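Local coordinates for extracellular solute-binding protein, family 7 (Colwellia psychrerythraea, PDB 4PET) that probably captures pyruvate, together with a calcium ion, in the periplasm as the solute-binding component of a TRAP transport system, at residues F108-H121 / Y231-F243. Sequence-based numbering, arbitrary orientation.
Sequences FTTVPFGMIASEQH and YTGWHEPGTELQF. With CA (calcium ion), chain E; PYR (pyruvic acid), chain D.
Residues 109-113 run antiparallel to 234-240, held by two backbone bonds: Glu-240 N gives to Thr-109 O at 3.0 Å, and Phe-113 N, within the type II turn of 111-114, to Trp-234 O at 2.9 Å. Between them Pro-237 pushes its ring into the loop, its CD 3.2 Å from Thr-110 OG1 and its CG over Met-115 O. Gly-238 passes so near Met-115 O that a CB would clash with it and sit tightly against Ala-117 N. CG2 of Thr-110 rests on Glu-236 CG, 3.7 Å away, the side chains crossing at about a right angle. From the turn itself, Phe-113 CZ touches Trp-234 CE3, the rings tilted 32° apart, while Pro-112 CB meets Trp-234 CZ3.

Gln-120, with CG anti to its backbone N (chi1 -170°) and the chain extended, lays NE2 3.0 Å from Thr-109 O and OE1 3.4 Å from Glu-240 CB. That carbonyl is gripped from opposite faces, by Glu-240 N and the amide. An alanine at this position is likely to strip Thr-109 O of its second donor and open a gap beside Glu-240 CB. One helical step on, His-121 NE2 donates in its ring plane to the syn side of Glu-240 OE1 (2.9 Å); Gly-148 and Asn-149 hold the same carboxylate.

Glu-236 turns away to bind calcium through OE2, alongside Gln-153, Glu-211 and Trp-212, while Thr-239 OG1 donates to its OE1 at 2.6 Å and Tyr-96 bonds there. The metal probably keeps this carboxylate ionised, and the buried loop pairing behind it ties the calcium-pyruvate site to the start of helix 117-126.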
loop_
_atom_site.group_PDB
_atom_site.type_symbol
_atom_site.label_atom_id
_atom_site.label_comp_id
_atom_site.label_asym_id
_atom_site.label_seq_id
_atom_site.Cartn_x
_atom_site.Cartn_y
_atom_site.Cartn_z
ATOM N N PHE A 108 -12.874 11.192 4.854
ATOM C CA PHE A 108 -12.356 9.856 5.085
ATOM C C PHE A 108 -12.233 9.022 3.802
ATOM O O PHE A 108 -11.760 7.889 3.850
ATOM C CB PHE A 108 -13.189 9.136 6.147
ATOM C CG PHE A 108 -13.250 9.914 7.443
ATOM C CD1 PHE A 108 -12.164 9.890 8.324
ATOM C CD2 PHE A 108 -14.326 10.743 7.729
ATOM C CE1 PHE A 108 -12.176 10.626 9.503
ATOM C CE2 PHE A 108 -14.352 11.488 8.911
ATOM C CZ PHE A 108 -13.279 11.431 9.801
ATOM N N THR A 109 -12.659 9.591 2.674
ATOM C CA THR A 109 -12.563 8.927 1.404
ATOM C C THR A 109 -11.282 9.380 0.704
ATOM O O THR A 109 -10.372 8.575 0.494
ATOM C CB THR A 109 -13.751 9.204 0.530
ATOM O OG1 THR A 109 -14.926 8.659 1.138
ATOM C CG2 THR A 109 -13.545 8.526 -0.798
ATOM N N THR A 110 -11.192 10.683 0.428
ATOM C CA THR A 110 -9.968 11.331 -0.081
ATOM C C THR A 110 -10.269 12.828 -0.127
ATOM O O THR A 110 -11.421 13.228 0.095
ATOM C CB THR A 110 -9.580 10.810 -1.484
ATOM O OG1 THR A 110 -8.280 11.304 -1.865
ATOM C CG2 THR A 110 -10.614 11.243 -2.511
ATOM N N VAL A 111 -9.250 13.655 -0.360
ATOM C CA VAL A 111 -9.459 15.080 -0.639
ATOM C C VAL A 111 -8.552 15.569 -1.774
ATOM O O VAL A 111 -7.430 15.075 -1.948
ATOM C CB VAL A 111 -9.233 15.990 0.598
ATOM C CG1 VAL A 111 -10.036 15.476 1.787
ATOM C CG2 VAL A 111 -7.784 16.050 0.974
ATOM N N PRO A 112 -9.060 16.514 -2.578
ATOM C CA PRO A 112 -8.288 17.105 -3.676
ATOM C C PRO A 112 -6.948 17.599 -3.155
ATOM O O PRO A 112 -6.868 18.182 -2.085
ATOM C CB PRO A 112 -9.186 18.262 -4.148
ATOM C CG PRO A 112 -10.578 17.780 -3.832
ATOM C CD PRO A 112 -10.435 17.044 -2.523
ATOM N N PHE A 113 -5.884 17.328 -3.895
ATOM C CA PHE A 113 -4.533 17.706 -3.490
ATOM C C PHE A 113 -4.063 17.067 -2.170
ATOM O O PHE A 113 -3.040 17.458 -1.602
ATOM C CB PHE A 113 -4.406 19.240 -3.481
ATOM C CG PHE A 113 -4.949 19.867 -4.725
ATOM C CD1 PHE A 113 -4.271 19.748 -5.928
ATOM C CD2 PHE A 113 -6.147 20.523 -4.720
ATOM C CE1 PHE A 113 -4.790 20.294 -7.086
ATOM C CE2 PHE A 113 -6.670 21.072 -5.888
ATOM C CZ PHE A 113 -5.979 20.964 -7.056
ATOM N N GLY A 114 -4.745 16.013 -1.744
ATOM C CA GLY A 114 -4.375 15.316 -0.518
ATOM C C GLY A 114 -3.393 14.172 -0.675
ATOM O O GLY A 114 -2.464 14.210 -1.512
HETATM N N MSE A 115 -3.573 13.153 0.155
HETATM C CA MSE A 115 -2.578 12.086 0.262
HETATM C C MSE A 115 -2.778 11.015 -0.772
HETATM O O MSE A 115 -3.912 10.752 -1.189
HETATM C CB MSE A 115 -2.624 11.454 1.652
HETATM C CG MSE A 115 -1.854 12.281 2.640
HETATM SE SE MSE A 115 -1.976 11.606 4.454
HETATM C CE MSE A 115 -3.737 12.229 4.869
ATOM N N ILE A 116 -1.671 10.415 -1.206
ATOM C CA ILE A 116 -1.755 9.203 -2.026
ATOM C C ILE A 116 -2.073 8.039 -1.133
ATOM O O ILE A 116 -2.116 8.190 0.103
ATOM C CB ILE A 116 -0.483 8.952 -2.829
ATOM C CG1 ILE A 116 0.731 8.742 -1.923
ATOM C CG2 ILE A 116 -0.244 10.142 -3.728
ATOM C CD1 ILE A 116 2.020 8.427 -2.717
ATOM N N ALA A 117 -2.281 6.872 -1.731
ATOM C CA ALA A 117 -2.818 5.739 -0.980
ATOM C C ALA A 117 -1.900 5.286 0.155
ATOM O O ALA A 117 -2.359 5.027 1.272
ATOM C CB ALA A 117 -3.138 4.569 -1.909
ATOM N N SER A 118 -0.606 5.173 -0.124
ATOM C CA SER A 118 0.296 4.622 0.878
ATOM C C SER A 118 0.363 5.574 2.069
ATOM O O SER A 118 0.476 5.151 3.212
ATOM C CB SER A 118 1.674 4.421 0.283
ATOM O OG SER A 118 2.206 5.683 -0.099
ATOM N N GLU A 119 0.274 6.863 1.793
ATOM C CA GLU A 119 0.238 7.885 2.850
ATOM C C GLU A 119 -1.041 7.803 3.668
ATOM O O GLU A 119 -1.024 7.892 4.904
ATOM C CB GLU A 119 0.359 9.276 2.231
ATOM C CG GLU A 119 1.670 9.480 1.472
ATOM C CD GLU A 119 1.770 10.814 0.799
ATOM O OE1 GLU A 119 2.904 11.294 0.608
ATOM O OE2 GLU A 119 0.729 11.382 0.415
ATOM N N GLN A 120 -2.160 7.656 2.983
ATOM C CA GLN A 120 -3.449 7.661 3.651
ATOM C C GLN A 120 -3.588 6.433 4.554
ATOM O O GLN A 120 -4.174 6.517 5.634
ATOM C CB GLN A 120 -4.578 7.753 2.646
ATOM C CG GLN A 120 -5.931 7.999 3.277
ATOM C CD GLN A 120 -7.029 7.763 2.276
ATOM O OE1 GLN A 120 -7.027 6.752 1.567
ATOM N NE2 GLN A 120 -7.940 8.701 2.173
ATOM N N HIS A 121 -2.970 5.317 4.180
ATOM C CA HIS A 121 -3.013 4.159 5.051
ATOM C C HIS A 121 -2.243 4.399 6.363
ATOM O O HIS A 121 -2.702 4.020 7.423
ATOM C CB HIS A 121 -2.484 2.941 4.307
ATOM C CG HIS A 121 -3.397 2.485 3.214
ATOM N ND1 HIS A 121 -2.974 1.695 2.164
ATOM C CD2 HIS A 121 -4.720 2.695 3.021
ATOM C CE1 HIS A 121 -3.999 1.444 1.370
ATOM N NE2 HIS A 121 -5.070 2.042 1.867
ATOM N N TYR A 231 -8.848 13.055 -18.916
ATOM C CA TYR A 231 -8.047 14.026 -18.209
ATOM C C TYR A 231 -7.297 13.384 -17.074
ATOM O O TYR A 231 -7.788 12.425 -16.444
ATOM C CB TYR A 231 -8.935 15.180 -17.684
ATOM C CG TYR A 231 -9.111 16.263 -18.721
ATOM C CD1 TYR A 231 -10.028 16.112 -19.759
ATOM C CD2 TYR A 231 -8.327 17.414 -18.700
ATOM C CE1 TYR A 231 -10.172 17.074 -20.722
ATOM C CE2 TYR A 231 -8.466 18.386 -19.674
ATOM C CZ TYR A 231 -9.388 18.203 -20.685
ATOM O OH TYR A 231 -9.556 19.144 -21.679
ATOM N N THR A 232 -6.104 13.899 -16.814
ATOM C CA THR A 232 -5.337 13.459 -15.647
ATOM C C THR A 232 -5.904 14.085 -14.342
ATOM O O THR A 232 -6.626 15.078 -14.402
ATOM C CB THR A 232 -3.857 13.817 -15.806
ATOM O OG1 THR A 232 -3.725 15.236 -15.910
ATOM C CG2 THR A 232 -3.247 13.141 -17.067
ATOM N N GLY A 233 -5.525 13.520 -13.193
ATOM C CA GLY A 233 -6.127 13.812 -11.890
ATOM C C GLY A 233 -5.530 14.923 -11.012
ATOM O O GLY A 233 -4.683 15.713 -11.444
ATOM N N TRP A 234 -6.001 14.973 -9.760
ATOM C CA TRP A 234 -5.820 16.110 -8.843
ATOM C C TRP A 234 -6.808 16.017 -7.674
ATOM O O TRP A 234 -6.501 16.374 -6.550
ATOM C CB TRP A 234 -6.005 17.467 -9.553
ATOM C CG TRP A 234 -7.397 17.693 -10.136
ATOM C CD1 TRP A 234 -7.824 17.367 -11.390
ATOM C CD2 TRP A 234 -8.536 18.258 -9.462
ATOM N NE1 TRP A 234 -9.155 17.725 -11.552
ATOM C CE2 TRP A 234 -9.616 18.256 -10.376
ATOM C CE3 TRP A 234 -8.748 18.769 -8.177
ATOM C CZ2 TRP A 234 -10.889 18.764 -10.053
ATOM C CZ3 TRP A 234 -10.024 19.290 -7.863
ATOM C CH2 TRP A 234 -11.074 19.262 -8.806
ATOM N N HIS A 235 -7.984 15.474 -7.959
ATOM C CA HIS A 235 -9.172 15.563 -7.096
ATOM C C HIS A 235 -9.336 14.360 -6.172
ATOM O O HIS A 235 -9.929 14.471 -5.079
ATOM C CB HIS A 235 -10.404 15.637 -7.987
ATOM C CG HIS A 235 -10.558 14.424 -8.839
ATOM N ND1 HIS A 235 -11.640 13.585 -8.745
ATOM C CD2 HIS A 235 -9.725 13.867 -9.754
ATOM C CE1 HIS A 235 -11.478 12.567 -9.573
ATOM N NE2 HIS A 235 -10.328 12.718 -10.197
ATOM N N GLU A 236 -8.838 13.202 -6.617
ATOM C CA GLU A 236 -8.927 11.982 -5.819
ATOM C C GLU A 236 -7.620 11.194 -5.822
ATOM O O GLU A 236 -7.493 10.167 -6.499
ATOM C CB GLU A 236 -10.084 11.100 -6.295
ATOM C CG GLU A 236 -11.471 11.703 -6.053
ATOM C CD GLU A 236 -12.600 10.700 -6.281
ATOM O OE1 GLU A 236 -12.582 9.632 -5.637
ATOM O OE2 GLU A 236 -13.488 10.972 -7.101
ATOM N N PRO A 237 -6.630 11.663 -5.047
ATOM C CA PRO A 237 -5.283 11.042 -5.082
ATOM C C PRO A 237 -5.179 9.666 -4.464
ATOM O O PRO A 237 -4.220 8.942 -4.765
ATOM C CB PRO A 237 -4.423 12.007 -4.263
ATOM C CG PRO A 237 -5.429 12.705 -3.332
ATOM C CD PRO A 237 -6.668 12.867 -4.206
ATOM N N GLY A 238 -6.139 9.321 -3.602
ATOM C CA GLY A 238 -6.053 8.134 -2.779
ATOM C C GLY A 238 -7.413 7.724 -2.225
ATOM O O GLY A 238 -7.619 7.636 -1.019
ATOM N N THR A 239 -8.318 7.430 -3.144
ATOM C CA THR A 239 -9.690 7.102 -2.812
ATOM C C THR A 239 -9.828 5.784 -2.095
ATOM O O THR A 239 -9.577 4.721 -2.655
ATOM C CB THR A 239 -10.560 7.126 -4.080
ATOM O OG1 THR A 239 -10.473 8.427 -4.658
ATOM C CG2 THR A 239 -12.026 6.772 -3.760
ATOM N N GLU A 240 -10.211 5.872 -0.827
ATOM C CA GLU A 240 -10.462 4.681 -0.022
ATOM C C GLU A 240 -11.957 4.466 0.063
ATOM O O GLU A 240 -12.701 5.390 0.428
ATOM C CB GLU A 240 -9.901 4.855 1.391
ATOM C CG GLU A 240 -10.032 3.632 2.252
ATOM C CD GLU A 240 -8.992 2.566 1.923
ATOM O OE1 GLU A 240 -7.810 2.910 1.646
ATOM O OE2 GLU A 240 -9.364 1.385 1.981
ATOM N N LEU A 241 -12.416 3.262 -0.250
ATOM C CA LEU A 241 -13.838 2.993 -0.046
ATOM C C LEU A 241 -14.107 2.692 1.433
ATOM O O LEU A 241 -13.226 2.834 2.289
ATOM C CB LEU A 241 -14.324 1.854 -0.946
ATOM C CG LEU A 241 -14.007 2.069 -2.436
ATOM C CD1 LEU A 241 -14.391 0.850 -3.261
ATOM C CD2 LEU A 241 -14.713 3.296 -2.990
ATOM N N GLN A 242 -15.339 2.279 1.715
ATOM C CA GLN A 242 -15.786 2.105 3.079
ATOM C C GLN A 242 -16.543 0.801 3.245
ATOM O O GLN A 242 -17.416 0.499 2.431
ATOM C CB GLN A 242 -16.753 3.274 3.327
ATOM C CG GLN A 242 -17.717 3.094 4.352
ATOM C CD GLN A 242 -18.584 4.329 4.478
ATOM O OE1 GLN A 242 -19.392 4.655 3.598
ATOM N NE2 GLN A 242 -18.406 5.033 5.574
ATOM N N PHE A 243 -16.229 0.034 4.294
ATOM C CA PHE A 243 -17.178 -0.925 4.835
ATOM C C PHE A 243 -17.851 -0.217 5.996
ATOM O O PHE A 243 -17.196 0.550 6.748
ATOM C CB PHE A 243 -16.523 -2.182 5.437
ATOM C CG PHE A 243 -15.980 -3.184 4.430
ATOM C CD1 PHE A 243 -16.828 -4.068 3.793
ATOM C CD2 PHE A 243 -14.613 -3.273 4.180
ATOM C CE1 PHE A 243 -16.361 -4.999 2.902
ATOM C CE2 PHE A 243 -14.126 -4.206 3.275
ATOM C CZ PHE A 243 -15.022 -5.064 2.617
HETATM CA CA CA E . -14.020 9.098 -8.438
HETATM C C PYR D . -16.490 7.432 -7.075
HETATM O O PYR D . -16.304 8.473 -7.841
HETATM O OXT PYR D . -17.714 7.210 -6.688
HETATM C CA PYR D . -15.430 6.553 -6.768
HETATM O O3 PYR D . -14.185 6.889 -6.987
HETATM C CB PYR D . -15.693 5.178 -6.233
HETATM O O HOH W 1 -13.390 5.033 4.306
HETATM O O HOH W 2 -14.744 5.922 2.101
HETATM O O HOH W 3 -2.590 6.876 -4.574
#